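Transcriptional regulator, MerR family (Bacillus thuringiensis serovar konkukian, PDB 3GPV) probably binds DNA as a transcription factor of the MerR family, through a helix-turn-helix domain followed by a long helix predicted to form a coiled coil. Local coordinates at residues 15-18 / 19-23; 56-59 / 60-64. One frame throughout, in Å; residues are numbered along the deposited sequence.

Interaction 1 (15-18 / 19-23); sequences MYYT and IGQVA
The side chain of Gln-21 folds back over Thr-18, laying its CG 3.0 Å from Thr-18 OG1 and carrying its amide oxygen on to the backbone in front of the helix. There Thr-18 N donates to Gln-21 OE1 at 2.9 Å. The bond is nearly straight at the hydrogen (165°), although the donor is tilted out of the amide's carbonyl plane. In return Gln-21 N gives its hydrogen to Thr-18 OG1, 3.1 Å away. These reciprocal bonds make a capping box, with Thr-18 as N-cap of helix 19-25, the first helix of the MerR-type helix-turn-helix region. The hydroxyl can serve because it sits between the backbone N and the carbonyl carbon (chi1 65°), which turns it to the first turn of the helix; Gln-21 CG, swung beside its own N, aims the extended chain back at the cap. The first full helical bond follows, Val-22 N to Thr-18 O at 2.9 Å. Ahead of the cap, Tyr-17 crosses Gln-21 at about a right angle, ring and amide planes 49° apart. Gln-21 OE1 lies at the ring's edge and 3.4 Å from Tyr-17 CA. On the inner side Val-22 CG2 meets Tyr-17 CB at 3.9 Å, an apolar touch. Tyr-17 also pairs through its backbone with Phe-55 of strand 53-55, and the side chains of Ile-19 and Val-22 both touch Phe-55.

Interaction 2 (56-59 / 60-64); sequences NEEA and LKYLE
Glu-57 and Lys-61, one turn apart on the solvent side of helix 57-70, reach for each other in a long salt bridge, OE1 to NZ 3.7 Å. The lysine is fully extended, and its CG passes 3.4 Å from Glu-57 O before the ammonium approaches the carboxylate. One residue on, Glu-58 and Tyr-62 run side by side in the same direction: Glu-58 CG lies 4.0 Å from Tyr-62 CE2, with carboxylate and ring planes 45° apart. Behind these pairs stands the backbone bonding of the first turns, from Leu-60 N to Asn-56 O (3.1 Å) through Leu-63 N to Ala-59 O (3.0 Å). Asn-56 caps the start as N-cap. Its OD1, brought round by a chi1 of 49°, accepts from Ala-59 N at 2.7 Å, the donor lying close to the line of the amide C=O. Farther out, the Tyr-62 ring stacks with that of Phe-44 and touches Ser-86 and Met-87 of helix 76-88. Ala-59 packs on Phe-44 and Leu-45 in the loop between helix 30-38 and strand 46-47, while Leu-60 and Leu-63 turn to helix 19-25, placing this helix between 19-25 and 76-88, directly after strand 53-55.

Interactions 1 and 2 are the capped starts of two helices in the same MerR helix-turn-helix family region, their centres about 10 Å apart. Each helix follows a strand of the small antiparallel sheet, in which 17-18 and 53-55 are neighbours, so the two caps emerge close together. Val-22 joins them: its CG2 is 3.5 Å from Leu-60 CD2, and its CG1 makes an unusually tight approach to Leu-63 CD2, at 3.2 Å. At the strand end of this seam Tyr-17 CD2 comes to 4.0 Å from Leu-60 CD1. Apolar packing thus ties helix 19-25 to helix 57-70 within the MerR family region, which in relatives binds DNA.

Interaction 1 (15-18 / 19-23)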
# COMPACT_ATOMS: atom_id res chain seq x y z
N MSE B 15 3.26 31.35 14.93
CA MSE B 15 1.84 30.86 14.70
C MSE B 15 1.71 29.36 14.83
O MSE B 15 2.57 28.61 14.37
CB MSE B 15 1.31 31.14 13.28
CG MSE B 15 -0.07 30.47 12.99
SE MSE B 15 -1.45 31.63 13.82
CE MSE B 15 -0.35 33.28 13.58
N TYR B 16 0.57 28.92 15.32
CA TYR B 16 0.30 27.51 15.44
C TYR B 16 -1.02 27.21 14.72
O TYR B 16 -1.79 28.09 14.32
CB TYR B 16 0.19 27.17 16.91
CG TYR B 16 -0.94 27.93 17.53
CD1 TYR B 16 -2.23 27.38 17.57
CD2 TYR B 16 -0.73 29.19 18.11
CE1 TYR B 16 -3.31 28.08 18.19
CE2 TYR B 16 -1.78 29.89 18.72
CZ TYR B 16 -3.07 29.33 18.77
OH TYR B 16 -4.11 30.01 19.42
N TYR B 17 -1.23 25.91 14.55
CA TYR B 17 -2.40 25.40 13.88
C TYR B 17 -3.00 24.27 14.69
O TYR B 17 -2.30 23.47 15.30
CB TYR B 17 -1.99 24.93 12.48
CG TYR B 17 -1.35 26.04 11.69
CD1 TYR B 17 -2.13 26.98 11.01
CD2 TYR B 17 0.04 26.19 11.66
CE1 TYR B 17 -1.54 28.05 10.33
CE2 TYR B 17 0.63 27.26 10.99
CZ TYR B 17 -0.17 28.18 10.33
OH TYR B 17 0.40 29.24 9.67
N THR B 18 -4.33 24.21 14.71
CA THR B 18 -5.03 23.17 15.46
C THR B 18 -5.02 21.81 14.75
O THR B 18 -4.86 21.73 13.53
CB THR B 18 -6.47 23.57 15.69
OG1 THR B 18 -7.15 23.65 14.43
CG2 THR B 18 -6.54 24.92 16.39
N ILE B 19 -5.20 20.75 15.53
CA ILE B 19 -5.24 19.39 14.99
C ILE B 19 -6.26 19.35 13.83
O ILE B 19 -6.06 18.67 12.83
CB ILE B 19 -5.70 18.37 16.05
CG1 ILE B 19 -4.99 18.62 17.39
CG2 ILE B 19 -5.45 16.96 15.56
CD1 ILE B 19 -3.48 18.49 17.37
N GLY B 20 -7.35 20.09 14.01
CA GLY B 20 -8.40 20.14 13.00
C GLY B 20 -8.01 20.83 11.71
O GLY B 20 -8.39 20.37 10.63
N GLN B 21 -7.28 21.94 11.80
CA GLN B 21 -6.86 22.66 10.61
C GLN B 21 -5.80 21.85 9.87
O GLN B 21 -5.79 21.79 8.65
CB GLN B 21 -6.29 24.03 10.99
CG GLN B 21 -7.27 24.92 11.73
CD GLN B 21 -6.64 26.18 12.29
OE1 GLN B 21 -5.54 26.13 12.83
NE2 GLN B 21 -7.34 27.30 12.18
N VAL B 22 -4.92 21.22 10.63
CA VAL B 22 -3.87 20.41 10.04
C VAL B 22 -4.48 19.24 9.27
O VAL B 22 -3.99 18.87 8.21
CB VAL B 22 -2.90 19.90 11.12
CG1 VAL B 22 -1.93 18.91 10.52
CG2 VAL B 22 -2.14 21.07 11.72
N ALA B 23 -5.56 18.68 9.81
CA ALA B 23 -6.24 17.56 9.16
C ALA B 23 -6.75 18.02 7.81
O ALA B 23 -6.62 17.30 6.81
CB ALA B 23 -7.39 17.07 10.01

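Interaction 2 (56-59 / 60-64)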
# COMPACT_ATOMS: atom_id res chain seq x y z
N ASN B 56 3.13 23.71 15.42
CA ASN B 56 3.87 24.89 14.98
C ASN B 56 4.50 24.45 13.66
O ASN B 56 4.31 23.31 13.23
CB ASN B 56 4.96 25.31 15.98
CG ASN B 56 5.84 24.16 16.41
OD1 ASN B 56 5.95 23.15 15.71
ND2 ASN B 56 6.48 24.30 17.57
N GLU B 57 5.25 25.33 13.01
CA GLU B 57 5.86 25.01 11.73
C GLU B 57 6.74 23.76 11.76
O GLU B 57 6.74 22.97 10.82
CB GLU B 57 6.69 26.20 11.24
CG GLU B 57 7.01 26.16 9.75
CD GLU B 57 7.81 27.36 9.29
OE1 GLU B 57 8.98 27.51 9.72
OE2 GLU B 57 7.26 28.17 8.51
N GLU B 58 7.48 23.56 12.84
CA GLU B 58 8.33 22.38 12.92
C GLU B 58 7.51 21.11 13.11
O GLU B 58 7.86 20.05 12.58
CB GLU B 58 9.35 22.53 14.06
CG GLU B 58 10.29 21.34 14.16
CD GLU B 58 11.70 21.72 14.56
OE1 GLU B 58 11.92 22.07 15.74
OE2 GLU B 58 12.59 21.66 13.69
N ALA B 59 6.42 21.21 13.85
CA ALA B 59 5.56 20.06 14.10
C ALA B 59 4.99 19.57 12.78
O ALA B 59 4.84 18.37 12.57
CB ALA B 59 4.43 20.44 15.06
N LEU B 60 4.67 20.50 11.89
CA LEU B 60 4.11 20.14 10.59
C LEU B 60 5.14 19.43 9.70
O LEU B 60 4.80 18.49 8.98
CB LEU B 60 3.58 21.38 9.88
CG LEU B 60 2.36 22.04 10.52
CD1 LEU B 60 1.96 23.27 9.74
CD2 LEU B 60 1.21 21.05 10.56
N LYS B 61 6.39 19.89 9.75
CA LYS B 61 7.46 19.27 8.96
C LYS B 61 7.57 17.82 9.39
O LYS B 61 7.69 16.92 8.56
CB LYS B 61 8.78 20.01 9.17
CG LYS B 61 8.78 21.42 8.60
CD LYS B 61 10.01 22.22 9.03
CE LYS B 61 9.99 23.63 8.45
NZ LYS B 61 11.03 24.52 9.06
N TYR B 62 7.51 17.58 10.70
CA TYR B 62 7.57 16.22 11.21
C TYR B 62 6.35 15.41 10.75
O TYR B 62 6.45 14.23 10.44
CB TYR B 62 7.61 16.23 12.74
CG TYR B 62 8.99 16.34 13.35
CD1 TYR B 62 9.99 15.43 13.02
CD2 TYR B 62 9.28 17.31 14.31
CE1 TYR B 62 11.24 15.48 13.63
CE2 TYR B 62 10.52 17.38 14.92
CZ TYR B 62 11.50 16.45 14.58
OH TYR B 62 12.73 16.50 15.19
N LEU B 63 5.19 16.06 10.70
CA LEU B 63 3.98 15.36 10.27
C LEU B 63 4.08 14.93 8.81
O LEU B 63 3.64 13.85 8.44
CB LEU B 63 2.74 16.25 10.43
CG LEU B 63 1.44 15.68 9.82
CD1 LEU B 63 1.14 14.31 10.41
CD2 LEU B 63 0.28 16.62 10.08
N GLU B 64 4.66 15.79 7.97
CA GLU B 64 4.81 15.45 6.57
C GLU B 64 5.69 14.23 6.40
O GLU B 64 5.43 13.40 5.53
CB GLU B 64 5.38 16.64 5.80
CG GLU B 64 4.39 17.81 5.70
CD GLU B 64 4.78 18.85 4.67
OE1 GLU B 64 4.99 18.47 3.50
OE2 GLU B 64 4.87 20.04 5.04